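Local coordinates for protein cytosine deaminase (Klebsiella pneumoniae, PDB 4R88) that probably catalyses the hydrolytic deamination of cytosine to uracil with release of ammonia, as a metal-dependent enzyme of the amidohydrolase family, at residues G22-I27 and R368-L373; I146-Q151 and M170-V175; L205-C210 and T238-C243. All coordinates share one frame; numbering follows the deposited sequence.

Interaction 1 joins two distant parts of the chain, and interactions 2 and 3 follow one another inside the long loop it closes. Interactions 2 and 3 belong to the parallel beta-alpha barrel of the amidohydrolase fold: their centres lie about 13 Å apart, and strands 174-175 and 205-210 are neighbours, so that four consecutive strands run from 143-149 to 237-241. Together they build part of the active site: Q151 bonds the 5-fluorocytosine, H209 holds the iron and only packs near the ligand, and F149 packs on H209. Interaction 1 lies about 30 Å from both, centre to centre, among the strands from the two ends of the chain, away from the iron site.

Interaction 1: G22-I27 and R368-L373; sequences GIIHRI and RPANLL. With EDO (1,2-ethanediol), chain Y.
I24 and G22 each exchange one backbone hydrogen bond with the loop 368-370, and these two bonds make a single beta bridge between I23 and P369, whose CA atoms are 4.2 Å apart. I24 N donates to R368 O at 2.8 Å, almost straight at the end of the carbonyl (C=O...N 175°). A370 N gives its hydrogen to G22 O at 2.9 Å; the N-H is again nearly linear, but it comes from above the carbonyl plane, 40° out of it. P369, which has no N-H, occupies the bridge position between these two bonding residues.

Side chains add mostly carbon-to-carbonyl contacts. CG1 of I24 stands anti to the carbonyl carbon (chi1 -59°), and from there it carries CD1 alongside the loop, 3.7 Å from P369 O. I24 CG1 and A370 CB, 4.5 Å apart, are a loose apolar pair. I23 CB lies 3.4 Å from R368 O, while the end of its side chain leads away. A370 CB lies 3.5 Å from G22 O.

The polar ends find partners beyond the bridge. The R368 side chain starts off away from 22-27, and its NH1 is hydrogen-bonded to Y362 O. Buried N371 has both amide atoms engaged: OD1 accepts from H396 N, and ND2 donates at 2.9 Å to O2 of an ethanediol, probably from the crystallisation liquor, which also bonds D143 and H396. A370, centre of an inverse gamma turn, lets the chain bend before strand 372-375. H25 and R26 form a classic beta bulge opposite D18 of strand 14-20. Strand 23-29 is thus paired with 14-20 while its beginning holds the loop leading into 372-375, which runs antiparallel between 46-57 and 390-395.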
loop_
_atom_site.group_PDB
_atom_site.type_symbol
_atom_site.label_atom_id
_atom_site.label_comp_id
_atom_site.label_asym_id
_atom_site.label_seq_id
_atom_site.Cartn_x
_atom_site.Cartn_y
_atom_site.Cartn_z
ATOM N N GLY B 22 -27.094 -19.144 16.001
ATOM C CA GLY B 22 -26.217 -19.035 14.850
ATOM C C GLY B 22 -26.678 -18.045 13.797
ATOM O O GLY B 22 -26.040 -17.914 12.750
ATOM N N ILE B 23 -27.777 -17.342 14.059
ATOM C CA ILE B 23 -28.252 -16.324 13.123
ATOM C C ILE B 23 -28.454 -14.977 13.810
ATOM O O ILE B 23 -28.450 -14.890 15.031
ATOM C CB ILE B 23 -29.553 -16.730 12.386
ATOM C CG1 ILE B 23 -30.751 -16.657 13.321
ATOM C CG2 ILE B 23 -29.421 -18.117 11.748
ATOM C CD1 ILE B 23 -32.055 -16.959 12.638
ATOM N N ILE B 24 -28.602 -13.924 13.012
ATOM C CA ILE B 24 -28.843 -12.588 13.542
ATOM C C ILE B 24 -30.317 -12.454 13.874
ATOM O O ILE B 24 -31.167 -12.437 12.984
ATOM C CB ILE B 24 -28.452 -11.501 12.541
ATOM C CG1 ILE B 24 -26.974 -11.623 12.183
ATOM C CG2 ILE B 24 -28.723 -10.132 13.127
ATOM C CD1 ILE B 24 -26.589 -10.844 10.946
ATOM N N HIS B 25 -30.612 -12.362 15.161
ATOM C CA HIS B 25 -31.992 -12.392 15.629
ATOM C C HIS B 25 -32.669 -11.027 15.545
ATOM O O HIS B 25 -33.793 -10.908 15.053
ATOM C CB HIS B 25 -32.047 -12.923 17.062
ATOM C CG HIS B 25 -33.436 -13.188 17.557
ATOM N ND1 HIS B 25 -33.948 -12.595 18.691
ATOM C CD2 HIS B 25 -34.417 -13.983 17.071
ATOM C CE1 HIS B 25 -35.187 -13.013 18.883
ATOM N NE2 HIS B 25 -35.497 -13.854 17.911
ATOM N N ARG B 26 -31.984 -9.995 16.024
ATOM C CA ARG B 26 -32.565 -8.664 16.042
ATOM C C ARG B 26 -31.491 -7.594 15.899
ATOM O O ARG B 26 -30.392 -7.728 16.437
ATOM C CB ARG B 26 -33.366 -8.458 17.336
ATOM C CG ARG B 26 -34.167 -7.169 17.386
ATOM C CD ARG B 26 -35.002 -7.076 18.668
ATOM N NE ARG B 26 -35.928 -8.199 18.790
ATOM C CZ ARG B 26 -36.896 -8.282 19.699
ATOM N NH1 ARG B 26 -37.072 -7.300 20.576
ATOM N NH2 ARG B 26 -37.689 -9.347 19.726
ATOM N N ILE B 27 -31.810 -6.549 15.142
ATOM C CA ILE B 27 -30.963 -5.369 15.062
ATOM C C ILE B 27 -31.803 -4.146 15.425
ATOM O O ILE B 27 -32.832 -3.880 14.805
ATOM C CB ILE B 27 -30.368 -5.185 13.660
ATOM C CG1 ILE B 27 -29.500 -6.391 13.291
ATOM C CG2 ILE B 27 -29.552 -3.894 13.593
ATOM C CD1 ILE B 27 -28.927 -6.343 11.877
ATOM N N ARG B 368 -30.222 -13.663 8.826
ATOM C CA ARG B 368 -29.025 -14.146 8.132
ATOM C C ARG B 368 -28.011 -14.721 9.131
ATOM O O ARG B 368 -28.126 -14.483 10.340
ATOM C CB ARG B 368 -28.412 -13.029 7.284
ATOM C CG ARG B 368 -29.414 -12.342 6.391
ATOM C CD ARG B 368 -28.748 -11.659 5.221
ATOM N NE ARG B 368 -29.737 -10.942 4.425
ATOM C CZ ARG B 368 -29.440 -10.129 3.419
ATOM N NH1 ARG B 368 -28.174 -9.926 3.081
ATOM N NH2 ARG B 368 -30.409 -9.516 2.758
ATOM N N PRO B 369 -27.031 -15.503 8.640
ATOM C CA PRO B 369 -26.072 -16.116 9.567
ATOM C C PRO B 369 -25.314 -15.092 10.411
ATOM O O PRO B 369 -24.937 -14.008 9.932
ATOM C CB PRO B 369 -25.094 -16.849 8.626
ATOM C CG PRO B 369 -25.877 -17.119 7.412
ATOM C CD PRO B 369 -26.794 -15.938 7.249
ATOM N N ALA B 370 -25.084 -15.450 11.668
ATOM C CA ALA B 370 -24.346 -14.596 12.586
ATOM C C ALA B 370 -22.839 -14.666 12.318
ATOM O O ALA B 370 -22.086 -15.234 13.112
ATOM C CB ALA B 370 -24.653 -14.987 14.019
ATOM N N ASN B 371 -22.415 -14.114 11.183
ATOM C CA ASN B 371 -21.001 -13.990 10.857
ATOM C C ASN B 371 -20.674 -12.508 10.713
ATOM O O ASN B 371 -21.215 -11.832 9.844
ATOM C CB ASN B 371 -20.653 -14.705 9.558
ATOM C CG ASN B 371 -21.129 -16.152 9.524
ATOM O OD1 ASN B 371 -21.244 -16.819 10.559
ATOM N ND2 ASN B 371 -21.408 -16.643 8.321
ATOM N N LEU B 372 -19.804 -11.994 11.573
ATOM C CA LEU B 372 -19.507 -10.567 11.549
ATOM C C LEU B 372 -18.168 -10.272 12.195
ATOM O O LEU B 372 -17.632 -11.119 12.904
ATOM C CB LEU B 372 -20.620 -9.788 12.253
ATOM C CG LEU B 372 -20.828 -10.064 13.742
ATOM C CD1 LEU B 372 -20.292 -8.910 14.571
ATOM C CD2 LEU B 372 -22.289 -10.303 14.046
ATOM N N LEU B 373 -17.635 -9.074 11.932
ATOM C CA LEU B 373 -16.454 -8.575 12.615
ATOM C C LEU B 373 -16.781 -7.286 13.344
ATOM O O LEU B 373 -17.674 -6.542 12.945
ATOM C CB LEU B 373 -15.344 -8.231 11.628
ATOM C CG LEU B 373 -15.098 -9.157 10.462
ATOM C CD1 LEU B 373 -14.095 -8.502 9.512
ATOM C CD2 LEU B 373 -14.575 -10.480 10.992
HETATM C C1 EDO Y . -22.166 -20.873 5.907
HETATM O O1 EDO Y . -21.048 -21.355 6.667
HETATM C C2 EDO Y . -22.197 -19.350 5.979
HETATM O O2 EDO Y . -22.662 -18.983 7.281
#

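Interaction 2: I146-Q151 and M170-V175; sequences IVAFPQ and MGADVV. With 1LD (5-fluorocytosine), chain S; EDO (1,2-ethanediol), chain C.
V147 and V174 meet at the tight centre of the contact, where the methyl-bearing branches cross at a slant: CG2 of V147 lies 3.7 Å from V174 CB, and CG1 of V174 touches both V147 methyls. Their parallel bridge puts both side chains on one face of the sheet, and with CG1 anti to the backbone N in each (chi1 -172° in V147) their methyls are turned alike. A148, on the other face with V175, has its CB 4.0 Å from CB of A172 in the preceding loop, beneath helix 160-169. A second parallel bridge, A148 with V175, supports this packing. A148 N donates to V174 O at 2.9 Å, whereas V174 N reaches I146 O by a weak, bent bond.

On the partly exposed side, at G171 and D173, polar contacts replace this buried apolar packing. D173 OD2 accepts I146 N at 2.8 Å with its anti lone pair, and OD1 makes a salt bridge to K135. Partners at both oxygens hold the carboxylate, and K135 would probably favour the charged form of D173. An ethanediol lies beside OD1 and donates to G171 O. G171 closes helix 160-169 with a Schellman motif before the chain turns into strand 174-175.

At its far end the first strand leads into the active site. Q151 presents its amide to 5-fluorocytosine, OE1 accepting from N1 at 2.8 Å and NE2 donating to O2 at 3.1 Å, while the F149 ring brings its edge to that O2. Strand 143-149, helix 160-169 and strand 174-175 form a beta-alpha-beta unit of the amidohydrolase barrel, with ligand-binding residues beyond the C-terminal end of a strand.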
loop_
_atom_site.group_PDB
_atom_site.type_symbol
_atom_site.label_atom_id
_atom_site.label_comp_id
_atom_site.label_asym_id
_atom_site.label_seq_id
_atom_site.Cartn_x
_atom_site.Cartn_y
_atom_site.Cartn_z
ATOM N N ILE B 146 -14.076 -23.289 -4.779
ATOM C CA ILE B 146 -12.923 -23.778 -5.528
ATOM C C ILE B 146 -13.160 -23.583 -7.010
ATOM O O ILE B 146 -14.208 -23.985 -7.530
ATOM C CB ILE B 146 -12.682 -25.269 -5.244
ATOM C CG1 ILE B 146 -12.318 -25.455 -3.771
ATOM C CG2 ILE B 146 -11.579 -25.814 -6.176
ATOM C CD1 ILE B 146 -12.280 -26.892 -3.318
ATOM N N VAL B 147 -12.195 -22.959 -7.686
ATOM C CA VAL B 147 -12.299 -22.727 -9.115
ATOM C C VAL B 147 -11.376 -23.701 -9.830
ATOM O O VAL B 147 -10.209 -23.819 -9.477
ATOM C CB VAL B 147 -11.846 -21.311 -9.516
ATOM C CG1 VAL B 147 -12.155 -21.067 -10.990
ATOM C CG2 VAL B 147 -12.515 -20.250 -8.637
ATOM N N ALA B 148 -11.894 -24.397 -10.834
ATOM C CA ALA B 148 -11.039 -25.237 -11.652
ATOM C C ALA B 148 -10.306 -24.344 -12.655
ATOM O O ALA B 148 -10.886 -23.846 -13.627
ATOM C CB ALA B 148 -11.863 -26.355 -12.333
ATOM N N PHE B 149 -9.021 -24.118 -12.393
ATOM C CA PHE B 149 -8.244 -23.129 -13.127
ATOM C C PHE B 149 -7.173 -23.808 -13.973
ATOM O O PHE B 149 -6.249 -24.415 -13.442
ATOM C CB PHE B 149 -7.606 -22.154 -12.131
ATOM C CG PHE B 149 -6.599 -21.224 -12.743
ATOM C CD1 PHE B 149 -6.951 -20.399 -13.800
ATOM C CD2 PHE B 149 -5.301 -21.165 -12.251
ATOM C CE1 PHE B 149 -6.016 -19.519 -14.369
ATOM C CE2 PHE B 149 -4.355 -20.294 -12.815
ATOM C CZ PHE B 149 -4.718 -19.468 -13.868
ATOM N N PRO B 150 -7.308 -23.729 -15.299
ATOM C CA PRO B 150 -6.354 -24.417 -16.178
ATOM C C PRO B 150 -5.143 -23.519 -16.432
ATOM O O PRO B 150 -5.065 -22.912 -17.486
ATOM C CB PRO B 150 -7.161 -24.619 -17.469
ATOM C CG PRO B 150 -8.097 -23.427 -17.508
ATOM C CD PRO B 150 -8.394 -23.067 -16.049
ATOM N N GLN B 151 -4.234 -23.417 -15.463
ATOM C CA GLN B 151 -3.110 -22.482 -15.564
ATOM C C GLN B 151 -2.403 -22.509 -16.917
ATOM O O GLN B 151 -2.105 -21.449 -17.494
ATOM C CB GLN B 151 -2.081 -22.742 -14.469
ATOM C CG GLN B 151 -0.833 -21.889 -14.606
ATOM C CD GLN B 151 -1.110 -20.452 -14.269
ATOM O OE1 GLN B 151 -1.013 -20.058 -13.110
ATOM N NE2 GLN B 151 -1.474 -19.658 -15.274
ATOM N N MET B 170 -15.566 -33.641 -10.014
ATOM C CA MET B 170 -15.121 -33.857 -8.637
ATOM C C MET B 170 -15.704 -32.831 -7.664
ATOM O O MET B 170 -15.544 -32.966 -6.451
ATOM C CB MET B 170 -13.595 -33.787 -8.555
ATOM C CG MET B 170 -12.895 -35.000 -9.163
ATOM S SD MET B 170 -11.138 -34.631 -9.457
ATOM C CE MET B 170 -10.561 -34.604 -7.763
ATOM N N GLY B 171 -16.327 -31.783 -8.194
ATOM C CA GLY B 171 -17.054 -30.854 -7.352
ATOM C C GLY B 171 -16.462 -29.470 -7.209
ATOM O O GLY B 171 -16.842 -28.743 -6.297
ATOM N N ALA B 172 -15.548 -29.079 -8.096
ATOM C CA ALA B 172 -15.146 -27.676 -8.110
ATOM C C ALA B 172 -16.409 -26.838 -8.351
ATOM O O ALA B 172 -17.197 -27.155 -9.240
ATOM C CB ALA B 172 -14.103 -27.422 -9.183
ATOM N N ASP B 173 -16.590 -25.783 -7.553
ATOM C CA ASP B 173 -17.788 -24.932 -7.588
ATOM C C ASP B 173 -17.832 -23.976 -8.779
ATOM O O ASP B 173 -18.899 -23.482 -9.153
ATOM C CB ASP B 173 -17.860 -24.080 -6.310
ATOM C CG ASP B 173 -17.544 -24.877 -5.062
ATOM O OD1 ASP B 173 -18.419 -25.653 -4.624
ATOM O OD2 ASP B 173 -16.422 -24.745 -4.527
ATOM N N VAL B 174 -16.664 -23.685 -9.339
ATOM C CA VAL B 174 -16.522 -22.607 -10.311
ATOM C C VAL B 174 -15.637 -23.077 -11.461
ATOM O O VAL B 174 -14.657 -23.775 -11.246
ATOM C CB VAL B 174 -15.847 -21.386 -9.669
ATOM C CG1 VAL B 174 -15.909 -20.171 -10.598
ATOM C CG2 VAL B 174 -16.480 -21.060 -8.309
ATOM N N VAL B 175 -15.999 -22.700 -12.681
ATOM C CA VAL B 175 -15.210 -23.031 -13.860
ATOM C C VAL B 175 -14.318 -21.846 -14.194
ATOM O O VAL B 175 -14.807 -20.717 -14.331
ATOM C CB VAL B 175 -16.125 -23.350 -15.059
ATOM C CG1 VAL B 175 -15.309 -23.580 -16.316
ATOM C CG2 VAL B 175 -17.007 -24.570 -14.746
HETATM N N1 1LD S . -1.658 -17.461 -12.296
HETATM C C6 1LD S . -1.317 -17.132 -11.036
HETATM C C2 1LD S . -1.976 -16.497 -13.175
HETATM O O2 1LD S . -2.331 -16.845 -14.460
HETATM N N3 1LD S . -1.966 -15.194 -12.848
HETATM C C4 1LD S . -1.626 -14.820 -11.603
HETATM N N4 1LD S . -1.610 -13.426 -11.273
HETATM C C5 1LD S . -1.288 -15.792 -10.649
HETATM F F 1LD S . -0.953 -15.453 -9.401
HETATM C C1 EDO C . -20.779 -27.840 -5.120
HETATM O O1 EDO C . -20.025 -28.743 -5.934
HETATM C C2 EDO C . -21.079 -26.601 -5.950
HETATM O O2 EDO C . -21.643 -27.018 -7.197
#

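Interaction 3: L205-C210 and T238-C243; sequences LVDVHC and TASHTC. With FE2 (Fe (II) ion), chain T; 1LD (5-fluorocytosine), chain S.
The H209 and H241 side chains run alongside each other in a common direction, their ring planes turned 50° apart and their CD2 atoms 3.5 Å from one another. H209 CD2 sits at the edge of the H241 ring, in its plane, as does the iron. H209 NE2 binds the iron(II) at 2.5 Å, with H56, H58 and D308 completing the set of protein ligands; F149 stacks on the H209 ring. Further back, on the face that carries H209, S240 OG donates at 2.6 Å onto the syn lone pair of D207 OD2. D207 CG is anti to the backbone N (chi1 -173°), which lays the carboxylate across T238, OD1 3.6 Å from T238 CG2; that oxygen also pairs with R115.

Strands 205-210 and 237-241, joined through helix 220-231, are a parallel beta-alpha-beta unit of the barrel, and the axes of 205-210 and 238-241 cross at -29°. Their backbones are bonded alternately, from T238 N to V206 O through to C210 N to S240 O. On the outer face V208 and A239 turn toward helix 220-231, and C210 CB meets A239 CB at 4.2 Å. A water lies 2.8 Å from V206 O and 2.9 Å from T238 OG1.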
loop_
_atom_site.group_PDB
_atom_site.type_symbol
_atom_site.label_atom_id
_atom_site.label_comp_id
_atom_site.label_asym_id
_atom_site.label_seq_id
_atom_site.Cartn_x
_atom_site.Cartn_y
_atom_site.Cartn_z
ATOM N N LEU B 205 -20.694 -21.917 -11.319
ATOM C CA LEU B 205 -20.311 -20.525 -11.501
ATOM C C LEU B 205 -19.114 -20.451 -12.457
ATOM O O LEU B 205 -18.536 -21.469 -12.820
ATOM C CB LEU B 205 -19.984 -19.851 -10.157
ATOM C CG LEU B 205 -21.041 -19.978 -9.042
ATOM C CD1 LEU B 205 -20.596 -19.262 -7.766
ATOM C CD2 LEU B 205 -22.363 -19.432 -9.511
ATOM N N VAL B 206 -18.761 -19.238 -12.866
ATOM C CA VAL B 206 -17.658 -19.004 -13.797
ATOM C C VAL B 206 -16.794 -17.883 -13.254
ATOM O O VAL B 206 -17.308 -16.874 -12.764
ATOM C CB VAL B 206 -18.184 -18.582 -15.189
ATOM C CG1 VAL B 206 -17.049 -18.126 -16.091
ATOM C CG2 VAL B 206 -18.949 -19.727 -15.827
ATOM N N ASP B 207 -15.482 -18.061 -13.324
ATOM C CA ASP B 207 -14.555 -17.009 -12.937
ATOM C C ASP B 207 -13.263 -17.198 -13.727
ATOM O O ASP B 207 -12.447 -18.070 -13.423
ATOM C CB ASP B 207 -14.278 -17.020 -11.434
ATOM C CG ASP B 207 -13.441 -15.820 -10.986
ATOM O OD1 ASP B 207 -13.595 -15.377 -9.825
ATOM O OD2 ASP B 207 -12.624 -15.319 -11.793
ATOM N N VAL B 208 -13.089 -16.346 -14.726
ATOM C CA VAL B 208 -12.053 -16.535 -15.729
ATOM C C VAL B 208 -10.933 -15.506 -15.546
ATOM O O VAL B 208 -11.213 -14.322 -15.366
ATOM C CB VAL B 208 -12.673 -16.401 -17.155
ATOM C CG1 VAL B 208 -11.596 -16.403 -18.235
ATOM C CG2 VAL B 208 -13.683 -17.510 -17.413
ATOM N N HIS B 209 -9.677 -15.957 -15.553
ATOM C CA HIS B 209 -8.538 -15.033 -15.659
ATOM C C HIS B 209 -8.581 -14.480 -17.048
ATOM O O HIS B 209 -8.216 -15.158 -18.003
ATOM C CB HIS B 209 -7.206 -15.748 -15.510
ATOM C CG HIS B 209 -6.873 -16.114 -14.102
ATOM N ND1 HIS B 209 -7.660 -16.961 -13.350
ATOM C CD2 HIS B 209 -5.836 -15.756 -13.310
ATOM C CE1 HIS B 209 -7.119 -17.116 -12.156
ATOM N NE2 HIS B 209 -6.014 -16.394 -12.106
ATOM N N CYS B 210 -9.037 -13.246 -17.168
ATOM C CA CYS B 210 -9.398 -12.721 -18.467
ATOM C C CYS B 210 -8.477 -11.541 -18.806
ATOM O O CYS B 210 -8.469 -10.539 -18.097
ATOM C CB CYS B 210 -10.867 -12.273 -18.429
ATOM S SG CYS B 210 -11.598 -12.069 -20.053
ATOM N N THR B 238 -17.822 -14.166 -13.408
ATOM C CA THR B 238 -16.879 -13.150 -12.975
ATOM C C THR B 238 -15.699 -13.126 -13.935
ATOM O O THR B 238 -15.263 -14.176 -14.409
ATOM C CB THR B 238 -16.410 -13.444 -11.540
ATOM O OG1 THR B 238 -17.538 -13.335 -10.653
ATOM C CG2 THR B 238 -15.311 -12.463 -11.111
ATOM N N ALA B 239 -15.215 -11.926 -14.264
ATOM C CA ALA B 239 -13.984 -11.788 -15.024
ATOM C C ALA B 239 -12.910 -11.254 -14.077
ATOM O O ALA B 239 -13.007 -10.136 -13.585
ATOM C CB ALA B 239 -14.178 -10.826 -16.212
ATOM N N SER B 240 -11.896 -12.063 -13.813
ATOM C CA SER B 240 -10.789 -11.623 -12.980
ATOM C C SER B 240 -9.675 -10.978 -13.804
ATOM O O SER B 240 -9.397 -11.385 -14.946
ATOM C CB SER B 240 -10.239 -12.780 -12.138
ATOM O OG SER B 240 -11.195 -13.222 -11.168
ATOM N N HIS B 241 -9.054 -9.974 -13.187
ATOM C CA HIS B 241 -7.970 -9.164 -13.752
ATOM C C HIS B 241 -8.429 -8.136 -14.796
ATOM O O HIS B 241 -8.563 -6.956 -14.473
ATOM C CB HIS B 241 -6.798 -10.023 -14.242
ATOM C CG HIS B 241 -6.214 -10.906 -13.177
ATOM N ND1 HIS B 241 -5.567 -10.405 -12.064
ATOM C CD2 HIS B 241 -6.190 -12.256 -13.051
ATOM C CE1 HIS B 241 -5.170 -11.409 -11.299
ATOM N NE2 HIS B 241 -5.534 -12.542 -11.875
ATOM N N THR B 242 -8.668 -8.584 -16.029
ATOM C CA THR B 242 -8.965 -7.684 -17.153
ATOM C C THR B 242 -7.971 -6.513 -17.254
ATOM O O THR B 242 -8.338 -5.387 -17.607
ATOM C CB THR B 242 -10.453 -7.224 -17.198
ATOM O OG1 THR B 242 -10.743 -6.339 -16.108
ATOM C CG2 THR B 242 -11.398 -8.454 -17.139
ATOM N N CYS B 243 -6.706 -6.797 -16.942
ATOM C CA CYS B 243 -5.648 -5.783 -17.000
ATOM C C CYS B 243 -5.572 -5.085 -18.357
ATOM O O CYS B 243 -5.289 -3.887 -18.433
ATOM C CB CYS B 243 -4.278 -6.403 -16.713
ATOM S SG CYS B 243 -4.135 -7.261 -15.129
HETATM FE FE FE2 T . -5.023 -15.069 -10.264
HETATM N N1 1LD S . -1.658 -17.461 -12.296
HETATM C C6 1LD S . -1.317 -17.132 -11.036
HETATM C C2 1LD S . -1.976 -16.497 -13.175
HETATM O O2 1LD S . -2.331 -16.845 -14.460
HETATM N N3 1LD S . -1.966 -15.194 -12.848
HETATM C C4 1LD S . -1.626 -14.820 -11.603
HETATM N N4 1LD S . -1.610 -13.426 -11.273
HETATM C C5 1LD S . -1.288 -15.792 -10.649
HETATM F F 1LD S . -0.953 -15.453 -9.401
HETATM O O HOH W 1 -18.473 -16.069 -10.299
#